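Local coordinates for arginine kinase (PDB 4RF6), which catalyses transfer of a phosphoryl group from ATP to L-arginine, giving N(omega)-phospho-L-arginine and ADP, and carries two phosphagen kinase repeats in one chain, at residues 403-408 with 492-497; 440-445 with 452-457; 460-465 with 608-613; 622-627 with 632-637. All blocks are in the same frame, centred on the assembly; numbering follows the deposited sequence.

Followed from the N terminus, all four contacts fall in the second repeat. Contact 1 opens at 403-408, in a loop between helices of the N-terminal part. Contact 2 then opens and closes within its span, folding 452-457 back on helix 438-448. Contact 3 opens at 460-465, contact 1 closes at 492-497 beyond strand 479-488, and contact 3 closes on helix 598-616, so contacts 1 and 3 cross. Contact 4 follows as a short local closure before strand 638-645. Contact 4 touches each of the other three, meeting contact 2 through Val445 and Tyr452, contact 3 through Ser460 and contact 1 through Leu495.

Contact 1 of 4, residues 403-408 with 492-497; sequences TAKGIS and GYALTP
Lys405 lays the outer part of its chain, CD and CE, on Ala494 and the peptide between Tyr493 and Ala494. From CB the chain sets out towards 492-497, with CG beside the backbone N (chi1 -64°), and stays extended as far as CE. CD is the first atom to land, 3.7 Å from Ala494 CB, a methyl-to-methylene contact. CE lies over the peptide that joins the two residues, 3.7 Å from Ala494 N and 3.9 Å from Tyr493 C. At the last bond the chain bends (chi4 67°), carrying the ammonium to a water 2.9 Å from Lys405 NZ. That water gives a weak bond, 3.4 Å long, to Tyr493 O, so the charge meets the carbonyl indirectly while the aliphatic part does the packing. The lysine root is held by a type I turn from Thr403 to Gly406. Thr403 OG1 accepts from Ile407 N at 3.0 Å and more weakly from Lys405 N, and it is also hydrogen-bonded to Asp430. The contact thus joins a loop between helices 392-398 and 409-418 of the N-terminal part to the loop after strand 479-488 in the C-terminal part. On the latter side Ala494 N bonds to Glu503 of helix 501-516, against which the Tyr493 side chain also packs, and Ala494 O takes bonds from Gln586 and Gln619.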
loop_
_atom_site.group_PDB
_atom_site.type_symbol
_atom_site.label_atom_id
_atom_site.label_comp_id
_atom_site.label_asym_id
_atom_site.label_seq_id
_atom_site.Cartn_x
_atom_site.Cartn_y
_atom_site.Cartn_z
ATOM N N THR A 403 -13.848 7.422 20.353
ATOM C CA THR A 403 -14.113 6.004 20.559
ATOM C C THR A 403 -12.846 5.316 21.049
ATOM O O THR A 403 -11.761 5.887 20.980
ATOM C CB THR A 403 -14.573 5.313 19.249
ATOM O OG1 THR A 403 -13.444 5.106 18.388
ATOM C CG2 THR A 403 -15.621 6.157 18.535
ATOM N N ALA A 404 -12.987 4.086 21.533
ATOM C CA ALA A 404 -11.839 3.303 21.984
ATOM C C ALA A 404 -10.809 3.107 20.871
ATOM O O ALA A 404 -9.616 2.947 21.145
ATOM C CB ALA A 404 -12.298 1.957 22.517
ATOM N N LYS A 405 -11.272 3.100 19.622
ATOM C CA LYS A 405 -10.379 2.937 18.474
ATOM C C LYS A 405 -9.826 4.266 17.953
ATOM O O LYS A 405 -9.117 4.300 16.941
ATOM C CB LYS A 405 -11.074 2.157 17.355
ATOM C CG LYS A 405 -11.435 0.727 17.751
ATOM C CD LYS A 405 -12.228 0.009 16.670
ATOM C CE LYS A 405 -12.596 -1.416 17.090
ATOM N NZ LYS A 405 -13.571 -1.443 18.218
ATOM N N GLY A 406 -10.151 5.356 18.645
ATOM C CA GLY A 406 -9.582 6.660 18.337
ATOM C C GLY A 406 -10.361 7.515 17.344
ATOM O O GLY A 406 -9.838 8.513 16.831
ATOM N N ILE A 407 -11.611 7.141 17.079
ATOM C CA ILE A 407 -12.421 7.863 16.099
ATOM C C ILE A 407 -13.086 9.098 16.716
ATOM O O ILE A 407 -13.770 8.995 17.735
ATOM C CB ILE A 407 -13.508 6.955 15.467
ATOM C CG1 ILE A 407 -12.916 5.607 15.049
ATOM C CG2 ILE A 407 -14.147 7.646 14.261
ATOM C CD1 ILE A 407 -11.810 5.717 13.986
ATOM N N SER A 408 -12.893 10.261 16.095
ATOM C CA SER A 408 -13.547 11.478 16.573
ATOM C C SER A 408 -14.803 11.785 15.764
ATOM O O SER A 408 -15.059 11.165 14.729
ATOM C CB SER A 408 -12.599 12.672 16.499
ATOM O OG SER A 408 -12.402 13.068 15.153
ATOM N N GLY A 492 -15.369 -7.651 15.476
ATOM C CA GLY A 492 -14.100 -7.593 16.172
ATOM C C GLY A 492 -13.154 -6.544 15.619
ATOM O O GLY A 492 -12.039 -6.385 16.119
ATOM N N TYR A 493 -13.597 -5.827 14.590
ATOM C CA TYR A 493 -12.754 -4.822 13.960
ATOM C C TYR A 493 -13.449 -3.468 13.910
ATOM O O TYR A 493 -14.640 -3.360 14.182
ATOM C CB TYR A 493 -12.371 -5.275 12.551
ATOM C CG TYR A 493 -11.594 -6.566 12.542
ATOM C CD1 TYR A 493 -10.218 -6.566 12.736
ATOM C CD2 TYR A 493 -12.235 -7.784 12.358
ATOM C CE1 TYR A 493 -9.502 -7.741 12.741
ATOM C CE2 TYR A 493 -11.527 -8.967 12.351
ATOM C CZ TYR A 493 -10.162 -8.937 12.546
ATOM O OH TYR A 493 -9.451 -10.110 12.546
ATOM N N ALA A 494 -12.697 -2.432 13.559
ATOM C CA ALA A 494 -13.300 -1.140 13.249
ATOM C C ALA A 494 -14.139 -1.329 11.991
ATOM O O ALA A 494 -14.152 -2.418 11.395
ATOM C CB ALA A 494 -12.226 -0.096 13.017
ATOM N N LEU A 495 -14.843 -0.286 11.567
ATOM C CA LEU A 495 -15.472 -0.349 10.255
ATOM C C LEU A 495 -14.418 0.126 9.262
ATOM O O LEU A 495 -13.344 0.567 9.672
ATOM C CB LEU A 495 -16.749 0.487 10.210
ATOM C CG LEU A 495 -17.872 -0.072 11.095
ATOM C CD1 LEU A 495 -18.948 0.964 11.383
ATOM C CD2 LEU A 495 -18.490 -1.290 10.435
ATOM N N THR A 496 -14.699 0.013 7.968
ATOM C CA THR A 496 -13.733 0.395 6.935
ATOM C C THR A 496 -13.036 1.763 7.119
ATOM O O THR A 496 -11.818 1.858 6.928
ATOM C CB THR A 496 -14.350 0.266 5.521
ATOM O OG1 THR A 496 -14.627 -1.120 5.258
ATOM C CG2 THR A 496 -13.396 0.765 4.472
ATOM N N PRO A 497 -13.788 2.820 7.491
ATOM C CA PRO A 497 -13.105 4.120 7.595
ATOM C C PRO A 497 -12.110 4.196 8.747
ATOM O O PRO A 497 -11.237 5.070 8.728
ATOM C CB PRO A 497 -14.253 5.097 7.861
ATOM C CG PRO A 497 -15.476 4.413 7.318
ATOM C CD PRO A 497 -15.249 2.965 7.630
HETATM O O HOH W 1 -15.733 -3.266 17.405
#

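Contact 2 of 4, residues 440-445 with 452-457; sequences LFDKIV and YKLANK
Leu454 and Asp442 share a first torsion (chi1 -71° in both), which sets CG beside the backbone N. In Leu454 this directs the two methyls at helix 438-448, while in Asp442 it swings the carboxylate along the helix flank to meet one of them, CD1. Val445, one turn further on, has CG1 opposite its backbone N (chi1 165°), and that branch faces the leucine. The methyls divide the work. Leu454 CD1 rests against the aspartate, 3.4 Å from Asp442 OD1, 3.6 Å from Asp442 CG and 3.7 Å from Asp442 CB. Leu454 CD2 meets the valine, 4.1 Å from Val445 CG1. Both helix side chains run at about a right angle to the leucine, which is received between an acidic and an apolar neighbour. Its backbone sits at the start of a tight turn, where Asn456 N bonds to Lys453 O at 2.9 Å and Lys457 N to Leu454 O at 3.1 Å. Leu454 N is bonded to Glu446 of the same helix, and Tyr452 OH to Ala623 O, so the segment is held on two sides. No polar bond joins the two segments: the valine pair is hydrophobic, and the other methyl lies against the carboxylate by van der Waals contact, probably with a slight electrostatic part, and probably shields that oxygen from water on one side.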
loop_
_atom_site.group_PDB
_atom_site.type_symbol
_atom_site.label_atom_id
_atom_site.label_comp_id
_atom_site.label_asym_id
_atom_site.label_seq_id
_atom_site.Cartn_x
_atom_site.Cartn_y
_atom_site.Cartn_z
ATOM N N LEU A 440 -25.978 12.693 16.656
ATOM C CA LEU A 440 -25.890 12.985 15.226
ATOM C C LEU A 440 -26.353 11.809 14.363
ATOM O O LEU A 440 -27.173 11.981 13.454
ATOM C CB LEU A 440 -24.465 13.381 14.821
ATOM C CG LEU A 440 -24.354 13.663 13.318
ATOM C CD1 LEU A 440 -25.252 14.833 12.965
ATOM C CD2 LEU A 440 -22.926 13.925 12.855
ATOM N N PHE A 441 -25.814 10.621 14.641
ATOM C CA PHE A 441 -26.101 9.437 13.833
ATOM C C PHE A 441 -27.576 9.018 13.854
ATOM O O PHE A 441 -28.108 8.598 12.823
ATOM C CB PHE A 441 -25.211 8.258 14.251
ATOM C CG PHE A 441 -23.840 8.269 13.619
ATOM C CD1 PHE A 441 -22.772 8.893 14.255
ATOM C CD2 PHE A 441 -23.619 7.638 12.396
ATOM C CE1 PHE A 441 -21.511 8.905 13.682
ATOM C CE2 PHE A 441 -22.364 7.641 11.815
ATOM C CZ PHE A 441 -21.303 8.276 12.462
ATOM N N ASP A 442 -28.237 9.122 15.010
ATOM C CA ASP A 442 -29.651 8.737 15.104
ATOM C C ASP A 442 -30.494 9.534 14.121
ATOM O O ASP A 442 -31.369 8.991 13.446
ATOM C CB ASP A 442 -30.201 8.973 16.510
ATOM C CG ASP A 442 -29.652 8.006 17.528
ATOM O OD1 ASP A 442 -28.914 7.079 17.135
ATOM O OD2 ASP A 442 -29.977 8.173 18.724
ATOM N N LYS A 443 -30.224 10.834 14.057
ATOM C CA LYS A 443 -30.977 11.738 13.194
ATOM C C LYS A 443 -30.754 11.439 11.712
ATOM O O LYS A 443 -31.680 11.529 10.905
ATOM C CB LYS A 443 -30.617 13.195 13.505
ATOM C CG LYS A 443 -31.153 13.678 14.850
ATOM C CD LYS A 443 -30.629 15.065 15.217
ATOM C CE LYS A 443 -31.074 15.474 16.628
ATOM N NZ LYS A 443 -30.485 14.599 17.694
ATOM N N ILE A 444 -29.524 11.087 11.352
ATOM C CA ILE A 444 -29.217 10.760 9.957
ATOM C C ILE A 444 -29.785 9.399 9.564
ATOM O O ILE A 444 -30.335 9.243 8.472
ATOM C CB ILE A 444 -27.706 10.838 9.673
ATOM C CG1 ILE A 444 -27.275 12.298 9.584
ATOM C CG2 ILE A 444 -27.354 10.151 8.370
ATOM C CD1 ILE A 444 -25.935 12.551 10.189
ATOM N N VAL A 445 -29.669 8.420 10.461
ATOM C CA VAL A 445 -30.248 7.098 10.210
ATOM C C VAL A 445 -31.761 7.182 9.989
ATOM O O VAL A 445 -32.290 6.624 9.022
ATOM C CB VAL A 445 -29.961 6.119 11.357
ATOM C CG1 VAL A 445 -30.871 4.898 11.258
ATOM C CG2 VAL A 445 -28.504 5.696 11.343
ATOM N N TYR A 452 -38.399 4.231 9.297
ATOM C CA TYR A 452 -37.831 3.469 10.421
ATOM C C TYR A 452 -37.470 4.324 11.636
ATOM O O TYR A 452 -36.916 5.430 11.505
ATOM C CB TYR A 452 -36.602 2.667 9.969
ATOM C CG TYR A 452 -35.934 1.866 11.072
ATOM C CD1 TYR A 452 -36.466 0.655 11.490
ATOM C CD2 TYR A 452 -34.766 2.317 11.677
ATOM C CE1 TYR A 452 -35.872 -0.085 12.476
ATOM C CE2 TYR A 452 -34.150 1.581 12.678
ATOM C CZ TYR A 452 -34.717 0.379 13.068
ATOM O OH TYR A 452 -34.140 -0.378 14.054
ATOM N N LYS A 453 -37.797 3.810 12.823
ATOM C CA LYS A 453 -37.367 4.431 14.071
ATOM C C LYS A 453 -36.458 3.456 14.804
ATOM O O LYS A 453 -36.766 2.268 14.887
ATOM C CB LYS A 453 -38.559 4.777 14.965
ATOM C CG LYS A 453 -39.696 5.500 14.269
ATOM C CD LYS A 453 -39.248 6.823 13.665
ATOM C CE LYS A 453 -40.381 7.446 12.842
ATOM N NZ LYS A 453 -39.988 8.741 12.218
ATOM N N LEU A 454 -35.336 3.950 15.323
ATOM C CA LEU A 454 -34.375 3.100 16.031
ATOM C C LEU A 454 -34.997 2.397 17.235
ATOM O O LEU A 454 -34.564 1.311 17.618
ATOM C CB LEU A 454 -33.146 3.916 16.450
ATOM C CG LEU A 454 -32.250 4.314 15.277
ATOM C CD1 LEU A 454 -31.488 5.592 15.564
ATOM C CD2 LEU A 454 -31.280 3.194 14.931
ATOM N N ALA A 455 -36.012 3.021 17.827
ATOM C CA ALA A 455 -36.759 2.406 18.923
ATOM C C ALA A 455 -37.450 1.107 18.487
ATOM O O ALA A 455 -37.626 0.195 19.293
ATOM C CB ALA A 455 -37.769 3.380 19.484
ATOM N N ASN A 456 -37.843 1.023 17.217
ATOM C CA ASN A 456 -38.471 -0.196 16.692
ATOM C C ASN A 456 -37.535 -1.390 16.731
ATOM O O ASN A 456 -37.969 -2.539 16.889
ATOM C CB ASN A 456 -38.884 -0.028 15.228
ATOM C CG ASN A 456 -39.872 1.095 15.011
ATOM O OD1 ASN A 456 -40.056 1.556 13.881
ATOM N ND2 ASN A 456 -40.516 1.540 16.076
ATOM N N LYS A 457 -36.253 -1.102 16.530
ATOM C CA LYS A 457 -35.226 -2.127 16.372
ATOM C C LYS A 457 -35.442 -2.985 15.126
ATOM O O LYS A 457 -36.479 -2.902 14.462
ATOM C CB LYS A 457 -35.062 -2.948 17.652
ATOM C CG LYS A 457 -34.555 -2.065 18.793
ATOM C CD LYS A 457 -34.475 -2.785 20.114
ATOM C CE LYS A 457 -33.752 -1.902 21.127
ATOM N NZ LYS A 457 -33.472 -2.621 22.397
#

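Contact 3 of 4, residues 460-465 with 608-613; sequences SDMNPE and AVNEID
A mixed contact, part hydrogen bond and part apolar packing, fastens the Met462 region of the long connection between helix 438-448 and strand 479-488 to helix 598-616. Its polar half is one amide: Asn610 ND2 donates to Met462 O at 3.0 Å with a nearly straight N-H (168°). The acceptor lies in the plane of the asparagine amide, whereas the donor stands 20° off the plane of the methionine carbonyl. The other end of the same amide is in use too, since Asn610 OD1 lies 3.4 Å from Met462 CB, so the methionine root is met by both the NH2 and the oxygen. The apolar half belongs to the tip of that residue. Met462 bends at its second torsion (chi2 -67°) and again at the third, turning the terminal methyl onto the helix, where Met462 CE comes 3.9 Å from Val609 CB and 4.0 Å from Val609 CG1. The methionine crosses the valine at about a right angle. Two successive Asx turns shape the connecting segment, the first spanning Met462 and the second following it: Asp461 OD1 accepts from Asn463 N at 3.2 Å, on its anti side and out of the carboxylate plane, and Asn463 OD1 accepts from Glu465 N at 2.9 Å, from above the plane of its carbonyl, leading into the 3-10 turn at Pro464. Asp461 also forms a salt bridge with Lys466. Pro464 extends the packing along helix 598-616 to Phe602 and Cys606, while Glu696 of helix 696-714 receives Asp461 N and touches Met462.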
loop_
_atom_site.group_PDB
_atom_site.type_symbol
_atom_site.label_atom_id
_atom_site.label_comp_id
_atom_site.label_asym_id
_atom_site.label_seq_id
_atom_site.Cartn_x
_atom_site.Cartn_y
_atom_site.Cartn_z
ATOM N N SER A 460 -32.856 -9.419 11.856
ATOM C CA SER A 460 -32.182 -10.060 10.726
ATOM C C SER A 460 -32.715 -11.482 10.558
ATOM O O SER A 460 -33.074 -12.127 11.545
ATOM C CB SER A 460 -30.666 -10.085 10.942
ATOM O OG SER A 460 -30.154 -8.790 11.192
ATOM N N ASP A 461 -32.763 -11.967 9.318
ATOM C CA ASP A 461 -33.282 -13.307 9.037
ATOM C C ASP A 461 -32.695 -13.845 7.744
ATOM O O ASP A 461 -33.142 -13.481 6.649
ATOM C CB ASP A 461 -34.813 -13.276 8.926
ATOM C CG ASP A 461 -35.440 -14.663 8.969
ATOM O OD1 ASP A 461 -34.716 -15.671 8.801
ATOM O OD2 ASP A 461 -36.674 -14.741 9.149
ATOM N N MET A 462 -31.702 -14.723 7.866
ATOM C CA MET A 462 -31.086 -15.331 6.692
ATOM C C MET A 462 -31.457 -16.808 6.538
ATOM O O MET A 462 -30.606 -17.632 6.200
ATOM C CB MET A 462 -29.564 -15.163 6.731
ATOM C CG MET A 462 -29.098 -13.706 6.600
ATOM S SD MET A 462 -29.447 -13.027 4.960
ATOM C CE MET A 462 -28.154 -13.808 3.990
ATOM N N ASN A 463 -32.726 -17.140 6.776
ATOM C CA ASN A 463 -33.236 -18.485 6.501
ATOM C C ASN A 463 -34.038 -18.508 5.208
ATOM O O ASN A 463 -35.198 -18.097 5.187
ATOM C CB ASN A 463 -34.118 -18.972 7.651
ATOM C CG ASN A 463 -34.561 -20.422 7.494
ATOM O OD1 ASN A 463 -34.444 -21.020 6.426
ATOM N ND2 ASN A 463 -35.088 -20.989 8.575
ATOM N N PRO A 464 -33.434 -19.030 4.126
ATOM C CA PRO A 464 -34.081 -19.073 2.809
ATOM C C PRO A 464 -35.333 -19.949 2.763
ATOM O O PRO A 464 -36.112 -19.819 1.823
ATOM C CB PRO A 464 -32.991 -19.669 1.899
ATOM C CG PRO A 464 -32.081 -20.408 2.828
ATOM C CD PRO A 464 -32.086 -19.630 4.101
ATOM N N GLU A 465 -35.531 -20.820 3.748
ATOM C CA GLU A 465 -36.714 -21.676 3.747
ATOM C C GLU A 465 -37.952 -20.893 4.183
ATOM O O GLU A 465 -39.075 -21.378 4.067
ATOM C CB GLU A 465 -36.505 -22.911 4.632
ATOM C CG GLU A 465 -35.412 -23.859 4.126
ATOM C CD GLU A 465 -35.273 -25.122 4.969
ATOM O OE1 GLU A 465 -34.320 -25.897 4.728
ATOM O OE2 GLU A 465 -36.114 -25.341 5.864
ATOM N N ALA A 608 -23.784 -19.116 1.589
ATOM C CA ALA A 608 -22.472 -18.487 1.661
ATOM C C ALA A 608 -22.339 -17.533 2.847
ATOM O O ALA A 608 -21.335 -17.554 3.560
ATOM C CB ALA A 608 -22.171 -17.770 0.374
ATOM N N VAL A 609 -23.338 -16.680 3.052
ATOM C CA VAL A 609 -23.250 -15.681 4.118
ATOM C C VAL A 609 -23.311 -16.323 5.506
ATOM O O VAL A 609 -22.583 -15.926 6.416
ATOM C CB VAL A 609 -24.322 -14.590 3.965
ATOM C CG1 VAL A 609 -24.349 -13.674 5.183
ATOM C CG2 VAL A 609 -24.062 -13.784 2.705
ATOM N N ASN A 610 -24.165 -17.327 5.667
ATOM C CA ASN A 610 -24.282 -18.001 6.957
ATOM C C ASN A 610 -23.008 -18.751 7.360
ATOM O O ASN A 610 -22.652 -18.805 8.541
ATOM C CB ASN A 610 -25.496 -18.932 6.963
ATOM C CG ASN A 610 -26.809 -18.169 7.025
ATOM O OD1 ASN A 610 -26.868 -17.073 7.587
ATOM N ND2 ASN A 610 -27.865 -18.737 6.441
ATOM N N GLU A 611 -22.324 -19.326 6.380
ATOM C CA GLU A 611 -21.069 -20.020 6.643
ATOM C C GLU A 611 -20.002 -19.033 7.120
ATOM O O GLU A 611 -19.274 -19.303 8.074
ATOM C CB GLU A 611 -20.592 -20.758 5.390
ATOM C CG GLU A 611 -19.297 -21.531 5.588
ATOM C CD GLU A 611 -19.391 -22.539 6.721
ATOM O OE1 GLU A 611 -20.455 -23.179 6.865
ATOM O OE2 GLU A 611 -18.400 -22.684 7.471
ATOM N N ILE A 612 -19.924 -17.883 6.450
ATOM C CA ILE A 612 -18.984 -16.830 6.826
ATOM C C ILE A 612 -19.315 -16.308 8.214
ATOM O O ILE A 612 -18.418 -16.078 9.031
ATOM C CB ILE A 612 -18.988 -15.665 5.806
ATOM C CG1 ILE A 612 -18.542 -16.158 4.428
ATOM C CG2 ILE A 612 -18.071 -14.534 6.265
ATOM C CD1 ILE A 612 -18.724 -15.145 3.305
ATOM N N ASP A 613 -20.609 -16.127 8.474
ATOM C CA ASP A 613 -21.093 -15.643 9.763
ATOM C C ASP A 613 -20.648 -16.589 10.873
ATOM O O ASP A 613 -20.066 -16.166 11.872
ATOM C CB ASP A 613 -22.624 -15.554 9.738
ATOM C CG ASP A 613 -23.187 -14.674 10.843
ATOM O OD1 ASP A 613 -22.405 -14.097 11.629
ATOM O OD2 ASP A 613 -24.425 -14.541 10.903
#

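Contact 4 of 4, residues 622-627 with 632-637; sequences DAHGYL and TNLGTG
Gly625 and Gly635 form a single beta bridge of the parallel type with their CA atoms just 4.0 Å apart, Gly635 bonding through both its N and its O to the residues that flank Gly625. Gly635 N donates to His624 O at 2.8 Å, and Tyr626 N returns a bond to Gly635 O at 2.9 Å, lying in the carbonyl plane on a lone pair. Both glycines have positive phi, and the close approach depends on the missing side chain of Gly625, since a CB there would run into Gly635 CA. Gly635 also takes the second position of a type II' turn from Leu634 to Gly637, closed by Gly637 N bonding to Leu634 O. Next to the bridge, Leu634 CA points its hydrogen at Tyr626 O, a CA-H...O contact of 3.4 Å. The Leu634 side chain packs against His624 and Leu627: its CB lies 3.6 Å from His624 O, CD1 sits at the edge of the imidazole, 4.2 Å from His624 CD2, and CD2 meets Leu627 CD2 at 4.0 Å. Histidine and leucine run alongside each other in the same direction, and His624 ND1 is bonded to Thr621. On the other flank Gly635 O lies at the edge of the Tyr626 ring, which makes a cation-pi contact with Arg488 and meets His620 edge-to-face. Leu634 packs on Tyr434 of helix 433-436 and Val445 of helix 438-448, and Tyr626 leans on Glu696 of helix 696-714. The segment 632-637 leads directly into sheet strand 638-645, beside Arg485 and Ala487 of strand 479-488.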
loop_
_atom_site.group_PDB
_atom_site.type_symbol
_atom_site.label_atom_id
_atom_site.label_comp_id
_atom_site.label_asym_id
_atom_site.label_seq_id
_atom_site.Cartn_x
_atom_site.Cartn_y
_atom_site.Cartn_z
ATOM N N ASP A 622 -28.992 -4.518 17.684
ATOM C CA ASP A 622 -30.443 -4.659 17.594
ATOM C C ASP A 622 -31.078 -3.451 16.909
ATOM O O ASP A 622 -32.036 -3.588 16.159
ATOM C CB ASP A 622 -31.071 -4.849 18.980
ATOM C CG ASP A 622 -30.725 -6.186 19.609
ATOM O OD1 ASP A 622 -30.273 -7.096 18.879
ATOM O OD2 ASP A 622 -30.911 -6.319 20.842
ATOM N N ALA A 623 -30.542 -2.265 17.169
ATOM C CA ALA A 623 -31.131 -1.036 16.633
ATOM C C ALA A 623 -30.772 -0.763 15.164
ATOM O O ALA A 623 -31.593 -0.221 14.417
ATOM C CB ALA A 623 -30.750 0.148 17.489
ATOM N N HIS A 624 -29.549 -1.116 14.760
ATOM C CA HIS A 624 -29.055 -0.795 13.415
ATOM C C HIS A 624 -28.958 -1.982 12.452
ATOM O O HIS A 624 -28.657 -1.802 11.263
ATOM C CB HIS A 624 -27.666 -0.145 13.492
ATOM C CG HIS A 624 -27.584 1.028 14.419
ATOM N ND1 HIS A 624 -27.343 0.893 15.770
ATOM C CD2 HIS A 624 -27.687 2.358 14.183
ATOM C CE1 HIS A 624 -27.309 2.091 16.329
ATOM N NE2 HIS A 624 -27.513 2.996 15.389
ATOM N N GLY A 625 -29.186 -3.194 12.947
ATOM C CA GLY A 625 -28.957 -4.371 12.127
ATOM C C GLY A 625 -27.476 -4.502 11.821
ATOM O O GLY A 625 -26.640 -4.138 12.652
ATOM N N TYR A 626 -27.129 -5.008 10.642
ATOM C CA TYR A 626 -25.712 -5.116 10.296
ATOM C C TYR A 626 -25.086 -3.744 10.102
ATOM O O TYR A 626 -25.646 -2.876 9.422
ATOM C CB TYR A 626 -25.490 -6.021 9.080
ATOM C CG TYR A 626 -25.889 -7.449 9.375
ATOM C CD1 TYR A 626 -25.068 -8.279 10.132
ATOM C CD2 TYR A 626 -27.099 -7.956 8.925
ATOM C CE1 TYR A 626 -25.439 -9.577 10.421
ATOM C CE2 TYR A 626 -27.475 -9.244 9.200
ATOM C CZ TYR A 626 -26.643 -10.050 9.951
ATOM O OH TYR A 626 -27.026 -11.346 10.232
ATOM N N LEU A 627 -23.930 -3.552 10.725
ATOM C CA LEU A 627 -23.266 -2.255 10.727
ATOM C C LEU A 627 -22.418 -2.034 9.492
ATOM O O LEU A 627 -21.833 -2.970 8.933
ATOM C CB LEU A 627 -22.401 -2.098 11.974
ATOM C CG LEU A 627 -23.183 -2.123 13.280
ATOM C CD1 LEU A 627 -22.245 -1.962 14.454
ATOM C CD2 LEU A 627 -24.212 -1.012 13.284
ATOM N N THR A 632 -26.185 4.350 5.081
ATOM C CA THR A 632 -27.155 3.931 4.072
ATOM C C THR A 632 -27.202 2.414 3.920
ATOM O O THR A 632 -28.184 1.863 3.426
ATOM C CB THR A 632 -26.878 4.560 2.688
ATOM O OG1 THR A 632 -25.615 4.102 2.184
ATOM C CG2 THR A 632 -26.877 6.065 2.778
ATOM N N ASN A 633 -26.137 1.743 4.346
ATOM C CA ASN A 633 -26.043 0.294 4.203
ATOM C C ASN A 633 -26.370 -0.486 5.474
ATOM O O ASN A 633 -26.023 -1.663 5.588
ATOM C CB ASN A 633 -24.649 -0.103 3.719
ATOM C CG ASN A 633 -24.546 -0.146 2.212
ATOM O OD1 ASN A 633 -24.904 -1.146 1.586
ATOM N ND2 ASN A 633 -24.049 0.934 1.616
ATOM N N LEU A 634 -27.038 0.160 6.425
ATOM C CA LEU A 634 -27.425 -0.502 7.668
ATOM C C LEU A 634 -28.574 -1.493 7.458
ATOM O O LEU A 634 -29.064 -1.659 6.333
ATOM C CB LEU A 634 -27.802 0.542 8.718
ATOM C CG LEU A 634 -26.660 1.457 9.147
ATOM C CD1 LEU A 634 -27.176 2.568 10.050
ATOM C CD2 LEU A 634 -25.592 0.652 9.864
ATOM N N GLY A 635 -28.988 -2.157 8.537
ATOM C CA GLY A 635 -30.113 -3.083 8.503
ATOM C C GLY A 635 -29.779 -4.411 7.850
ATOM O O GLY A 635 -28.956 -5.177 8.357
ATOM N N THR A 636 -30.431 -4.684 6.725
ATOM C CA THR A 636 -30.123 -5.848 5.902
ATOM C C THR A 636 -28.854 -5.633 5.082
ATOM O O THR A 636 -28.250 -6.597 4.596
ATOM C CB THR A 636 -31.242 -6.098 4.903
ATOM O OG1 THR A 636 -31.361 -4.944 4.061
ATOM C CG2 THR A 636 -32.552 -6.341 5.622
ATOM N N GLY A 637 -28.479 -4.367 4.895
ATOM C CA GLY A 637 -27.377 -4.008 4.016
ATOM C C GLY A 637 -27.579 -4.559 2.616
ATOM O O GLY A 637 -26.618 -4.779 1.865
#